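Local coordinates for protein xyloglucanase (Paenibacillus pabuli, PDB 2JEP) that probably hydrolyses xyloglucan, a plant cell-wall polysaccharide, as a glycoside hydrolase family 5 enzyme built on a TIM barrel, at residues G148-T151 against A152-E155; K154-Y157 against K158-Q162; S193-Y196 against T197-N200. All coordinates share one frame; numbering follows the deposited sequence.

Interaction 1 of 3, residues G148-T151 against A152-E155; sequences GNQT and AIKE
The methyl group of A152 sits over one face of the N149 side-chain amide, with CB of A152 3.5 Å from CG of N149, slightly nearer the oxygen than the nitrogen. The backbone N-H of A152 comes to that same face: A152 N donates to N149 OD1 at 3.0 Å, a reasonably straight bond, but its nitrogen stands well above the carbonyl plane rather than on a lone pair. The amide of Q150 is covered differently. CD1 of I153 rests over one of its faces at the nitrogen end, 3.5 Å from Q150 NE2, while CE of K154 approaches the oxygen end at the edge, close to the amide plane, 4.1 Å from Q150 OE1.

This is the N-cap of helix 150-167, the helix that follows barrel strand 125-128 in the (beta/alpha)8 fold. With CG of N149 turned anti to the backbone nitrogen (chi1 -166°), OD1 reaches forward over the first turn and takes up the N-H of A152, which has no earlier carbonyl of the helix to bond to. The main-chain oxygen of N149 meanwhile accepts from I153 N at 3.0 Å, and Q150 and T151 pass the alpha-helical pattern on to K154 and E155.

Aliphatic carbons lie against the carbonyls of this turn. CG1 of I153 is 3.3 Å from N149 O, and CG of K154 is 3.2 Å from Q150 O. The Q150 chain is bent at chi2 (-66°), which swings its amide back before the helix start. There NE2 donates to the carbonyls of L144 and G147, OE1 is hydrogen-bonded to the hydroxyl of Y202 on helix 193-211, and I153 touches Y202 as well.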
loop_
_atom_site.group_PDB
_atom_site.type_symbol
_atom_site.label_atom_id
_atom_site.label_comp_id
_atom_site.label_asym_id
_atom_site.label_seq_id
_atom_site.Cartn_x
_atom_site.Cartn_y
_atom_site.Cartn_z
ATOM N N GLY A 148 16.390 18.955 -3.458
ATOM C CA GLY A 148 17.678 19.550 -3.188
ATOM C C GLY A 148 18.072 19.717 -1.742
ATOM O O GLY A 148 19.256 19.821 -1.440
ATOM N N ASN A 149 17.109 19.809 -0.852
ATOM C CA ASN A 149 17.384 20.067 0.577
ATOM C C ASN A 149 17.110 18.817 1.401
ATOM O O ASN A 149 16.135 18.729 2.136
ATOM C CB ASN A 149 16.543 21.260 1.095
ATOM C CG ASN A 149 17.030 21.800 2.465
ATOM O OD1 ASN A 149 17.733 21.105 3.229
ATOM N ND2 ASN A 149 16.614 23.053 2.787
ATOM N N GLN A 150 17.982 17.833 1.249
ATOM C CA GLN A 150 17.800 16.553 1.948
ATOM C C GLN A 150 17.856 16.680 3.461
ATOM O O GLN A 150 17.175 15.953 4.148
ATOM C CB GLN A 150 18.785 15.494 1.463
ATOM C CG GLN A 150 18.494 15.041 0.017
ATOM C CD GLN A 150 17.182 14.300 -0.120
ATOM O OE1 GLN A 150 16.827 13.478 0.746
ATOM N NE2 GLN A 150 16.440 14.594 -1.197
ATOM N N THR A 151 18.624 17.635 3.982
ATOM C CA THR A 151 18.631 17.844 5.417
ATOM C C THR A 151 17.242 18.221 5.922
ATOM O O THR A 151 16.773 17.660 6.906
ATOM C CB THR A 151 19.641 18.920 5.782
ATOM O OG1 THR A 151 20.940 18.454 5.429
ATOM C CG2 THR A 151 19.584 19.253 7.281
ATOM N N ALA A 152 16.584 19.171 5.267
ATOM C CA ALA A 152 15.258 19.585 5.695
ATOM C C ALA A 152 14.253 18.470 5.447
ATOM O O ALA A 152 13.375 18.253 6.264
ATOM C CB ALA A 152 14.829 20.876 4.990
ATOM N N ILE A 153 14.340 17.795 4.301
ATOM C CA ILE A 153 13.397 16.686 4.045
ATOM C C ILE A 153 13.499 15.633 5.155
ATOM O O ILE A 153 12.486 15.167 5.689
ATOM C CB ILE A 153 13.653 16.047 2.686
ATOM C CG1 ILE A 153 13.308 17.044 1.554
ATOM C CG2 ILE A 153 12.874 14.747 2.526
ATOM C CD1 ILE A 153 13.838 16.594 0.151
ATOM N N LYS A 154 14.722 15.242 5.488
ATOM C CA LYS A 154 14.928 14.202 6.482
ATOM C C LYS A 154 14.503 14.616 7.871
ATOM O O LYS A 154 13.946 13.792 8.616
ATOM C CB LYS A 154 16.388 13.762 6.491
ATOM C CG LYS A 154 16.767 12.978 5.245
ATOM C CD LYS A 154 18.270 12.729 5.193
ATOM C CE LYS A 154 18.656 11.859 4.039
ATOM N NZ LYS A 154 20.128 11.575 4.059
ATOM N N GLU A 155 14.743 15.881 8.230
ATOM C CA GLU A 155 14.306 16.337 9.530
ATOM C C GLU A 155 12.794 16.451 9.628
ATOM O O GLU A 155 12.204 16.080 10.622
ATOM C CB GLU A 155 14.977 17.684 9.852
ATOM C CG GLU A 155 14.613 18.299 11.187
ATOM C CD GLU A 155 15.086 17.554 12.400
ATOM O OE1 GLU A 155 16.019 16.728 12.285
ATOM O OE2 GLU A 155 14.521 17.843 13.511
#

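Interaction 2 of 3, residues K154-Y157 against K158-Q162; sequences KEKY and KKVWQ
E155 and K158 are joined through a water, which donates to OE2 of E155 at 2.7 Å and accepts from NZ of K158 at 3.1 Å. No direct salt bridge forms: K158 NZ stays 4.4 Å from E155 OE1. K159 runs alongside the glutamate, its CE 3.4 Å from E155 OE2, while its ammonium points past the carboxylate. Beneath them four main-chain bonds link K154-Y157 to K158-Q162 in regular helical fashion, the straightest from W161 N to Y157 O (N-H...O 174°).

On the buried side of the helix the edge of W161 meets the face of Y157 in an offset edge-to-face pair, planes at 84°, with W161 CD1 3.5 Å from Y157 CZ. The Y157 ring is placed there by its CG lying anti to the backbone nitrogen (chi1 -176°). Both polar ring atoms, Y157 OH and W161 NE1, bond to the carbonyl of S179, just past barrel strand 175-178, and F206 of helix 193-211 packs against both rings. One side of the helix thus carries a water-bridged pairing of E155 with K158, which probably holds that lysine only softly, with K159 merely nearby, while the other fixes two aromatic rings by a shared carbonyl acceptor.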
loop_
_atom_site.group_PDB
_atom_site.type_symbol
_atom_site.label_atom_id
_atom_site.label_comp_id
_atom_site.label_asym_id
_atom_site.label_seq_id
_atom_site.Cartn_x
_atom_site.Cartn_y
_atom_site.Cartn_z
ATOM N N LYS A 154 14.722 15.242 5.488
ATOM C CA LYS A 154 14.928 14.202 6.482
ATOM C C LYS A 154 14.503 14.616 7.871
ATOM O O LYS A 154 13.946 13.792 8.616
ATOM C CB LYS A 154 16.388 13.762 6.491
ATOM C CG LYS A 154 16.767 12.978 5.245
ATOM C CD LYS A 154 18.270 12.729 5.193
ATOM C CE LYS A 154 18.656 11.859 4.039
ATOM N NZ LYS A 154 20.128 11.575 4.059
ATOM N N GLU A 155 14.743 15.881 8.230
ATOM C CA GLU A 155 14.306 16.337 9.530
ATOM C C GLU A 155 12.794 16.451 9.628
ATOM O O GLU A 155 12.204 16.080 10.622
ATOM C CB GLU A 155 14.977 17.684 9.852
ATOM C CG GLU A 155 14.613 18.299 11.187
ATOM C CD GLU A 155 15.086 17.554 12.400
ATOM O OE1 GLU A 155 16.019 16.728 12.285
ATOM O OE2 GLU A 155 14.521 17.843 13.511
ATOM N N LYS A 156 12.167 16.971 8.589
ATOM C CA LYS A 156 10.714 17.044 8.536
ATOM C C LYS A 156 10.113 15.657 8.648
ATOM O O LYS A 156 9.164 15.428 9.389
ATOM C CB LYS A 156 10.298 17.714 7.236
ATOM C CG LYS A 156 8.792 17.930 7.040
ATOM C CD LYS A 156 8.541 18.839 5.832
ATOM C CE LYS A 156 7.082 19.055 5.533
ATOM N NZ LYS A 156 6.927 20.091 4.457
ATOM N N TYR A 157 10.652 14.722 7.876
ATOM C CA TYR A 157 10.174 13.346 7.909
ATOM C C TYR A 157 10.287 12.716 9.301
ATOM O O TYR A 157 9.346 12.080 9.795
ATOM C CB TYR A 157 10.954 12.552 6.860
ATOM C CG TYR A 157 10.537 11.119 6.662
ATOM C CD1 TYR A 157 9.331 10.806 6.046
ATOM C CD2 TYR A 157 11.370 10.076 7.033
ATOM C CE1 TYR A 157 8.980 9.497 5.787
ATOM C CE2 TYR A 157 11.020 8.762 6.793
ATOM C CZ TYR A 157 9.825 8.463 6.166
ATOM O OH TYR A 157 9.496 7.136 5.940
ATOM N N LYS A 158 11.444 12.896 9.944
ATOM C CA LYS A 158 11.618 12.455 11.308
ATOM C C LYS A 158 10.543 13.035 12.227
ATOM O O LYS A 158 9.914 12.316 13.003
ATOM C CB LYS A 158 13.025 12.820 11.807
ATOM C CG LYS A 158 13.286 12.479 13.296
ATOM C CD LYS A 158 14.640 13.041 13.711
ATOM C CE LYS A 158 14.922 12.997 15.181
ATOM N NZ LYS A 158 16.226 13.695 15.397
ATOM N N LYS A 159 10.366 14.356 12.188
ATOM C CA LYS A 159 9.418 14.995 13.098
ATOM C C LYS A 159 7.978 14.549 12.830
ATOM O O LYS A 159 7.198 14.380 13.777
ATOM C CB LYS A 159 9.546 16.524 12.998
ATOM C CG LYS A 159 10.844 17.085 13.560
ATOM C CD LYS A 159 10.923 16.911 15.087
ATOM C CE LYS A 159 11.995 17.774 15.745
ATOM N NZ LYS A 159 11.869 17.619 17.241
ATOM N N VAL A 160 7.630 14.360 11.548
ATOM C CA VAL A 160 6.301 13.891 11.186
ATOM C C VAL A 160 6.094 12.477 11.723
ATOM O O VAL A 160 5.092 12.216 12.389
ATOM C CB VAL A 160 6.098 14.013 9.670
ATOM C CG1 VAL A 160 4.858 13.242 9.199
ATOM C CG2 VAL A 160 6.012 15.488 9.306
ATOM N N TRP A 161 7.040 11.550 11.484
ATOM C CA TRP A 161 6.840 10.202 12.021
ATOM C C TRP A 161 6.874 10.154 13.536
ATOM O O TRP A 161 6.190 9.332 14.135
ATOM C CB TRP A 161 7.803 9.171 11.410
ATOM C CG TRP A 161 7.186 8.502 10.234
ATOM C CD1 TRP A 161 7.587 8.556 8.920
ATOM C CD2 TRP A 161 6.024 7.663 10.258
ATOM N NE1 TRP A 161 6.747 7.808 8.157
ATOM C CE2 TRP A 161 5.775 7.251 8.943
ATOM C CE3 TRP A 161 5.189 7.194 11.276
ATOM C CZ2 TRP A 161 4.704 6.421 8.619
ATOM C CZ3 TRP A 161 4.134 6.382 10.939
ATOM C CH2 TRP A 161 3.897 6.020 9.623
ATOM N N GLN A 162 7.644 11.046 14.163
ATOM C CA GLN A 162 7.628 11.083 15.634
ATOM C C GLN A 162 6.203 11.313 16.116
ATOM O O GLN A 162 5.729 10.663 17.062
ATOM C CB GLN A 162 8.501 12.219 16.163
ATOM C CG GLN A 162 9.973 11.997 16.229
ATOM C CD GLN A 162 10.698 13.189 16.843
ATOM O OE1 GLN A 162 10.094 14.218 17.105
ATOM N NE2 GLN A 162 11.999 13.048 17.066
HETATM O O HOH W 1 15.417 16.657 15.711
#

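Interaction 3 of 3, residues S193-Y196 against T197-N200; sequences SAYY and TNLN
The first torsion of T197 (chi1 -65°) sets OG1 beside the residue's own backbone nitrogen, from where the hydroxyl reaches back to the carbonyl of S193. OG1 of T197 donates to S193 O at 3.2 Å and T197 N to the same oxygen at 3.0 Å, the two donors arriving from opposite faces of the carbonyl plane. In N200 a similar torsion (chi1 -66°) folds the amide back against the preceding turn, with CG of N200 3.3 Å from Y196 O. Here it crosses the Y196 side chain obliquely, ring and amide planes only 22° apart, and N200 OD1 is 4.1 Å from Y196 CD1.

These residues form the opening turns of helix 193-211, which makes the beta-alpha-beta crossover from barrel strand 175-178 to strand 222-225. Just before it, N192 OD1 accepts from Y195 N.

L199 lies alongside Y196 and points the same way, a loose apolar touch of 4.2 Å between L199 CD1 and Y196 CE1. The tyrosine hydroxyl is held beyond the helix by Y233 O and W227 N. The N200 amide uses both ends: ND2 donates to G239 O and OD1 accepts from T241 N. With an alanine here the amide is gone, and G239 O and T241 N are likely to be left without these mates, with a gap beside the Y196 ring. N198 ND2 donates to V145 O.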
loop_
_atom_site.group_PDB
_atom_site.type_symbol
_atom_site.label_atom_id
_atom_site.label_comp_id
_atom_site.label_asym_id
_atom_site.label_seq_id
_atom_site.Cartn_x
_atom_site.Cartn_y
_atom_site.Cartn_z
ATOM N N SER A 193 21.280 5.791 -8.366
ATOM C CA SER A 193 21.801 5.205 -7.149
ATOM C C SER A 193 21.848 6.185 -5.977
ATOM O O SER A 193 21.582 5.783 -4.830
ATOM C CB SER A 193 23.184 4.615 -7.371
ATOM O OG SER A 193 24.056 5.565 -7.938
ATOM N N ALA A 194 22.160 7.452 -6.240
ATOM C CA ALA A 194 22.172 8.447 -5.163
ATOM C C ALA A 194 20.766 8.662 -4.612
ATOM O O ALA A 194 20.568 8.788 -3.415
ATOM C CB ALA A 194 22.753 9.770 -5.661
ATOM N N TYR A 195 19.779 8.711 -5.502
ATOM C CA TYR A 195 18.409 8.850 -5.060
ATOM C C TYR A 195 17.928 7.628 -4.286
ATOM O O TYR A 195 17.173 7.756 -3.322
ATOM C CB TYR A 195 17.479 9.127 -6.233
ATOM C CG TYR A 195 17.713 10.416 -6.968
ATOM C CD1 TYR A 195 18.475 11.442 -6.427
ATOM C CD2 TYR A 195 17.172 10.611 -8.228
ATOM C CE1 TYR A 195 18.691 12.619 -7.141
ATOM C CE2 TYR A 195 17.402 11.780 -8.944
ATOM C CZ TYR A 195 18.144 12.782 -8.398
ATOM O OH TYR A 195 18.363 13.953 -9.101
ATOM N N TYR A 196 18.382 6.439 -4.705
ATOM C CA TYR A 196 18.054 5.222 -3.971
ATOM C C TYR A 196 18.618 5.290 -2.554
ATOM O O TYR A 196 17.966 4.864 -1.585
ATOM C CB TYR A 196 18.516 3.951 -4.715
ATOM C CG TYR A 196 17.550 2.797 -4.658
ATOM C CD1 TYR A 196 16.744 2.544 -3.543
ATOM C CD2 TYR A 196 17.438 1.927 -5.735
ATOM C CE1 TYR A 196 15.848 1.488 -3.525
ATOM C CE2 TYR A 196 16.541 0.871 -5.720
ATOM C CZ TYR A 196 15.740 0.670 -4.612
ATOM O OH TYR A 196 14.797 -0.360 -4.617
ATOM N N THR A 197 19.822 5.858 -2.422
ATOM C CA THR A 197 20.402 6.058 -1.091
ATOM C C THR A 197 19.522 6.957 -0.221
ATOM O O THR A 197 19.304 6.670 0.935
ATOM C CB THR A 197 21.833 6.566 -1.221
ATOM O OG1 THR A 197 22.579 5.519 -1.828
ATOM C CG2 THR A 197 22.437 6.955 0.136
ATOM N N ASN A 198 18.971 8.020 -0.791
ATOM C CA ASN A 198 18.030 8.855 -0.031
ATOM C C ASN A 198 16.816 8.047 0.421
ATOM O O ASN A 198 16.391 8.151 1.539
ATOM C CB ASN A 198 17.624 10.106 -0.830
ATOM C CG ASN A 198 18.781 11.067 -1.045
ATOM O OD1 ASN A 198 19.759 11.072 -0.269
ATOM N ND2 ASN A 198 18.683 11.881 -2.088
ATOM N N LEU A 199 16.258 7.261 -0.496
ATOM C CA LEU A 199 15.112 6.406 -0.160
ATOM C C LEU A 199 15.458 5.503 1.028
ATOM O O LEU A 199 14.702 5.388 1.992
ATOM C CB LEU A 199 14.699 5.582 -1.397
ATOM C CG LEU A 199 13.417 4.759 -1.322
ATOM C CD1 LEU A 199 12.952 4.420 -2.735
ATOM C CD2 LEU A 199 13.587 3.485 -0.499
ATOM N N ASN A 200 16.604 4.833 0.937
ATOM C CA ASN A 200 17.036 3.940 2.011
ATOM C C ASN A 200 17.215 4.709 3.317
ATOM O O ASN A 200 16.896 4.210 4.399
ATOM C CB ASN A 200 18.340 3.227 1.646
ATOM C CG ASN A 200 18.212 2.255 0.485
ATOM O OD1 ASN A 200 17.211 1.535 0.355
ATOM N ND2 ASN A 200 19.280 2.164 -0.323
#

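Interactions 1 and 2 follow one another along the start of helix 150-167 and overlap at K154 and E155, whereas interaction 3 opens helix 193-211, the next one round the barrel. Interaction 1 is a surface contact at a helix start, where side-chain amides do the work. Interaction 2 reaches further inward and divides into a wet, charged side and a buried aromatic side. Interaction 3, also partly buried, relies on a hydroxyl and on amides that tie the helix to neighbouring loops. One place where the two helices meet is the touch between interactions 1 and 3, Q150 CD lying 3.5 Å from N198 ND2; interactions 2 and 3 come near without touching, nearest atoms about 4 Å apart.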